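Local coordinates for DUF5636 domain-containing protein (Legionella pneumophila subsp. pneumophila str. Philadelphia 1, PDB 4RD8) that is of unknown function, an uncharacterised Legionella protein of the DUF5636 family that folds as a single, largely helical chain without beta strands, at residues A[128-133]-A[196-201]; A[136-141]-A[147-152]. The protein carries 3 engineered substitutions. One frame throughout, in Å; residues are numbered along the deposited sequence.

Contact 1 of 2, residues A[128-133]-A[196-201]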
# COMPACT_ATOMS: atom_id res chain seq x y z
N GLU A 128 4.36 4.08 -9.62
CA GLU A 128 3.28 5.06 -9.68
C GLU A 128 2.19 4.77 -8.64
O GLU A 128 1.64 5.67 -8.01
CB GLU A 128 2.68 5.04 -11.09
CG GLU A 128 1.67 6.12 -11.41
CD GLU A 128 1.05 5.93 -12.78
OE1 GLU A 128 0.59 4.80 -13.08
OE2 GLU A 128 1.02 6.89 -13.58
N LEU A 129 1.90 3.48 -8.48
CA LEU A 129 0.85 3.04 -7.56
C LEU A 129 1.42 2.11 -6.51
O LEU A 129 0.72 1.21 -6.05
CB LEU A 129 -0.25 2.29 -8.33
CG LEU A 129 -0.93 3.03 -9.48
CD1 LEU A 129 -1.92 2.12 -10.17
CD2 LEU A 129 -1.62 4.28 -8.98
N THR A 130 2.68 2.29 -6.15
CA THR A 130 3.31 1.33 -5.24
C THR A 130 2.69 1.37 -3.84
O THR A 130 2.50 0.32 -3.23
CB THR A 130 4.84 1.51 -5.16
OG1 THR A 130 5.40 1.42 -6.48
CG2 THR A 130 5.46 0.41 -4.30
N HIS A 131 2.35 2.55 -3.33
CA HIS A 131 1.71 2.61 -2.02
C HIS A 131 0.33 1.95 -2.08
O HIS A 131 -0.06 1.24 -1.14
CB HIS A 131 1.58 4.06 -1.53
CG HIS A 131 2.88 4.68 -1.13
ND1 HIS A 131 3.84 4.01 -0.40
CD2 HIS A 131 3.37 5.93 -1.34
CE1 HIS A 131 4.87 4.82 -0.19
NE2 HIS A 131 4.61 5.98 -0.75
N ALA A 132 -0.40 2.16 -3.17
CA ALA A 132 -1.68 1.48 -3.35
C ALA A 132 -1.49 -0.03 -3.32
O ALA A 132 -2.28 -0.75 -2.71
CB ALA A 132 -2.33 1.91 -4.67
N ILE A 133 -0.43 -0.50 -3.98
CA ILE A 133 -0.12 -1.93 -3.98
C ILE A 133 0.27 -2.45 -2.59
O ILE A 133 -0.17 -3.54 -2.20
CB ILE A 133 0.96 -2.28 -5.03
CG1 ILE A 133 0.38 -2.07 -6.44
CG2 ILE A 133 1.40 -3.72 -4.88
CD1 ILE A 133 1.40 -2.21 -7.56
N GLU A 196 10.48 1.79 -3.22
CA GLU A 196 11.47 1.63 -4.28
C GLU A 196 11.86 0.17 -4.38
O GLU A 196 12.03 -0.38 -5.47
CB GLU A 196 12.72 2.47 -4.01
CG GLU A 196 12.45 3.94 -3.74
CD GLU A 196 11.50 4.55 -4.74
OE1 GLU A 196 11.93 4.82 -5.88
OE2 GLU A 196 10.32 4.76 -4.40
N TRP A 197 12.02 -0.47 -3.23
CA TRP A 197 12.41 -1.87 -3.23
C TRP A 197 11.28 -2.73 -3.78
O TRP A 197 11.52 -3.63 -4.58
CB TRP A 197 12.83 -2.34 -1.83
CG TRP A 197 13.37 -3.75 -1.84
CD1 TRP A 197 14.67 -4.14 -1.94
CD2 TRP A 197 12.59 -4.96 -1.76
NE1 TRP A 197 14.76 -5.52 -1.92
CE2 TRP A 197 13.50 -6.04 -1.81
CE3 TRP A 197 11.22 -5.23 -1.65
CZ2 TRP A 197 13.07 -7.37 -1.75
CZ3 TRP A 197 10.80 -6.55 -1.59
CH2 TRP A 197 11.73 -7.60 -1.64
N LEU A 198 10.05 -2.45 -3.35
CA LEU A 198 8.91 -3.26 -3.81
C LEU A 198 8.68 -3.10 -5.31
O LEU A 198 8.42 -4.07 -6.00
CB LEU A 198 7.64 -2.94 -3.03
CG LEU A 198 6.35 -3.65 -3.48
CD1 LEU A 198 6.48 -5.16 -3.38
CD2 LEU A 198 5.17 -3.16 -2.66
N SER A 199 8.80 -1.87 -5.80
CA SER A 199 8.62 -1.62 -7.23
C SER A 199 9.63 -2.38 -8.08
O SER A 199 9.28 -2.97 -9.11
CB SER A 199 8.72 -0.12 -7.51
OG SER A 199 9.22 0.10 -8.82
N ASP A 200 10.89 -2.39 -7.64
CA ASP A 200 11.95 -3.09 -8.37
C ASP A 200 11.78 -4.61 -8.24
O ASP A 200 12.07 -5.36 -9.17
CB ASP A 200 13.32 -2.68 -7.84
CG ASP A 200 13.65 -1.23 -8.12
OD1 ASP A 200 12.99 -0.62 -9.00
OD2 ASP A 200 14.57 -0.69 -7.47
N HIS A 201 11.32 -5.04 -7.08
CA HIS A 201 11.05 -6.45 -6.84
C HIS A 201 10.01 -6.98 -7.83
O HIS A 201 10.15 -8.07 -8.37
CB HIS A 201 10.56 -6.66 -5.40
CG HIS A 201 10.30 -8.07 -5.05
ND1 HIS A 201 11.30 -9.04 -4.99
CD2 HIS A 201 9.15 -8.73 -4.72
CE1 HIS A 201 10.78 -10.20 -4.66
NE2 HIS A 201 9.47 -10.03 -4.49
O HOH W 1 8.32 3.20 -6.34
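T130 and L198 meet across this contact with no ring taking part between them. On the helix of 196-201, W197 and H201 sit one turn apart and cover each other: H201 CB rests 3.8 Å above one face of the indole ring of W197, offset toward its rim, while W197 CH2 lies over the rim of one imidazole face of H201. H131, on the other segment, meets W180 edge-to-face, its ND1 hydrogen-bonded to Q134.

Between the helices the packing is largely aliphatic. The methyl CG2 of T130 stands anti to its backbone N and reaches the L198 methyl CD2 at 3.9 Å, the two side chains running past one another in opposite senses. I133, one turn later, touches the same methyl more loosely, CG2 to L198 CD2 being 4.4 Å. Here the start of helix 130-144 lies against helix 195-204 in an all-helical fold, with L129 at the N-cap position and the carboxylate of D118 accepting the backbone N-H groups of T130 and H131. Small beta-branched and hydroxyl residues suit so close an approach: the CA atoms of T130 and S199 are just 6.4 Å apart.

T130 OG1 lies 3.8 Å from S199 CB, a van der Waals contact, and forms no hydrogen bond with the serine, whose OG is swung anti to its own backbone N (chi1 151°). The threonine hydroxyl instead meets a water in a weak bond of 3.4 Å from OG1. That water donates to OE2 of E196 at 3.2 Å, so the bridge between the two segments is tenuous. The other carboxylate oxygen, E196 OE1, is hydrogen-bonded to S124 OG.

Contact 2 of 2, residues A[136-141]-A[147-152]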
# COMPACT_ATOMS: atom_id res chain seq x y z
N CYS A 136 -2.92 -2.98 -0.89
CA CYS A 136 -3.58 -4.18 -1.40
C CYS A 136 -2.97 -5.45 -0.82
O CYS A 136 -3.68 -6.40 -0.54
CB CYS A 136 -3.57 -4.24 -2.93
SG CYS A 136 -4.59 -2.99 -3.72
N LEU A 137 -1.64 -5.48 -0.66
CA LEU A 137 -0.99 -6.68 -0.11
C LEU A 137 -1.42 -6.91 1.35
O LEU A 137 -1.73 -8.04 1.75
CB LEU A 137 0.54 -6.57 -0.22
CG LEU A 137 1.08 -6.48 -1.65
CD1 LEU A 137 2.58 -6.21 -1.63
CD2 LEU A 137 0.79 -7.77 -2.44
N ILE A 138 -1.44 -5.83 2.13
CA ILE A 138 -1.92 -5.85 3.50
C ILE A 138 -3.37 -6.35 3.59
O ILE A 138 -3.68 -7.22 4.41
CB ILE A 138 -1.81 -4.46 4.13
CG1 ILE A 138 -0.35 -4.16 4.43
CG2 ILE A 138 -2.63 -4.35 5.42
CD1 ILE A 138 -0.06 -2.68 4.48
N ILE A 139 -4.23 -5.81 2.74
CA ILE A 139 -5.64 -6.20 2.72
C ILE A 139 -5.81 -7.66 2.30
O ILE A 139 -6.54 -8.40 2.95
CB ILE A 139 -6.48 -5.29 1.80
CG1 ILE A 139 -6.43 -3.86 2.34
CG2 ILE A 139 -7.92 -5.79 1.68
CD1 ILE A 139 -6.64 -2.78 1.26
N LEU A 140 -5.15 -8.08 1.22
CA LEU A 140 -5.19 -9.48 0.81
C LEU A 140 -4.66 -10.43 1.88
O LEU A 140 -5.19 -11.51 2.07
CB LEU A 140 -4.43 -9.69 -0.51
CG LEU A 140 -5.03 -9.01 -1.75
CD1 LEU A 140 -4.05 -9.09 -2.92
CD2 LEU A 140 -6.35 -9.66 -2.14
N LYS A 141 -3.61 -10.02 2.59
CA LYS A 141 -3.09 -10.85 3.67
C LYS A 141 -4.17 -11.06 4.74
O LYS A 141 -4.42 -12.18 5.17
CB LYS A 141 -1.83 -10.23 4.29
CG LYS A 141 -1.24 -11.02 5.45
CD LYS A 141 -0.84 -12.42 5.06
CE LYS A 141 -0.06 -13.09 6.18
NZ LYS A 141 0.44 -14.44 5.79
N SER A 147 -5.99 -13.40 11.57
CA SER A 147 -5.12 -13.15 12.73
C SER A 147 -4.04 -12.11 12.46
O SER A 147 -3.51 -11.51 13.38
CB SER A 147 -4.49 -14.46 13.23
OG SER A 147 -3.51 -14.95 12.32
N PHE A 148 -3.73 -11.91 11.19
CA PHE A 148 -2.75 -10.91 10.78
C PHE A 148 -3.10 -9.54 11.35
O PHE A 148 -2.25 -8.86 11.91
CB PHE A 148 -2.66 -10.86 9.26
CG PHE A 148 -1.91 -9.67 8.73
CD1 PHE A 148 -0.64 -9.37 9.19
CD2 PHE A 148 -2.46 -8.86 7.75
CE1 PHE A 148 0.06 -8.29 8.70
CE2 PHE A 148 -1.77 -7.78 7.24
CZ PHE A 148 -0.50 -7.49 7.72
N LEU A 149 -4.36 -9.14 11.22
CA LEU A 149 -4.78 -7.85 11.76
C LEU A 149 -5.72 -8.04 12.95
O LEU A 149 -6.67 -7.28 13.13
CB LEU A 149 -5.40 -6.95 10.68
CG LEU A 149 -4.45 -6.57 9.54
CD1 LEU A 149 -5.10 -5.58 8.55
CD2 LEU A 149 -3.14 -5.99 10.11
N GLU A 150 -5.42 -9.07 13.75
CA GLU A 150 -6.09 -9.28 15.03
C GLU A 150 -7.61 -9.39 14.86
O GLU A 150 -8.38 -9.01 15.74
CB GLU A 150 -5.72 -8.17 16.02
CG GLU A 150 -4.22 -7.89 16.08
CD GLU A 150 -3.42 -9.05 16.65
OE1 GLU A 150 -3.88 -9.67 17.62
OE2 GLU A 150 -2.32 -9.33 16.12
N ASN A 151 -8.01 -9.93 13.71
CA ASN A 151 -9.42 -10.20 13.40
C ASN A 151 -10.31 -8.96 13.36
O ASN A 151 -11.51 -9.05 13.64
CB ASN A 151 -10.00 -11.24 14.37
CG ASN A 151 -11.16 -11.99 13.76
OD1 ASN A 151 -11.29 -12.06 12.54
ND2 ASN A 151 -12.02 -12.54 14.61
N ILE A 152 -9.73 -7.81 13.03
CA ILE A 152 -10.56 -6.64 12.75
C ILE A 152 -11.32 -6.93 11.45
O ILE A 152 -10.85 -7.71 10.62
CB ILE A 152 -9.75 -5.31 12.63
CG1 ILE A 152 -8.82 -5.32 11.41
CG2 ILE A 152 -8.97 -5.04 13.90
CD1 ILE A 152 -8.25 -3.94 11.09
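K141 and F148 form a CH-pi contact in the last turn of helix 130-144, where the following loop doubles back, a helix followed by a returning loop that closes in a type I' beta turn from L149 to I152. The lysine CG lies 3.7 Å from the centroid of the F148 ring, 24° off the ring normal, and comes closest at F148 CD2, 3.4 Å from K141 CG.

The torsions explain why the methylene, and not the amine, does the touching. CG is anti to the backbone N (chi1 179°), which sets it over the ring; the chain then bends at chi2 (59°) and leads NZ away from the loop. A long aliphatic stem with a charged end suits a place at the border of a buried patch, covering an aromatic face while the amine remains outside the apolar contact. F148 CG is likewise anti to its backbone N, which carries the phenyl toward the helix. L149 CD2 approaches the opposite face near the rim, 3.6 Å above the plane, so the ring is held between lysine and leucine.

At the ring edge, near its plane, the carbonyl O of I138 stands 3.5 Å from F148 CE2, where the slightly positive C-H rim suits a carbonyl oxygen. Y37 meets the same ring at an inclination. The turn itself needs left-handed backbone at both E150 and N151, which asparagine tolerates well. K33 pairs with E150 OE2 and also hydrogen-bonds S147 O, tying the loop to helix 25-38.

The I138 side chain crosses those of F148 and L149 at about right angles. Its branching offers one methyl to both neighbours, while forked L149 gives CD2 to the ring face and CD1 to the isoleucine: I138 CG2 lies 4.0 Å from F148 CE2 and 4.2 Å from L149 CD1.

In the fold
Both contacts use helix 130-144, contact 1 at its beginning and contact 2 near its end, with centres about 19 Å apart. Contact 1 is the deeper, about 8 Å from the centre of the chain, against about 12 Å for contact 2; both are buried, though contact 2 includes the partly exposed K141. Contact 1 joins two helices distant in sequence through aliphatic methyls and a threonine, with a weakly held water at one side. Contact 2 instead packs the helix against the loop that follows it, around an aromatic ring. L137, in the helical segment of contact 2, links it to contact 1, its CD1 packing 4.1 Å from L198 CD2.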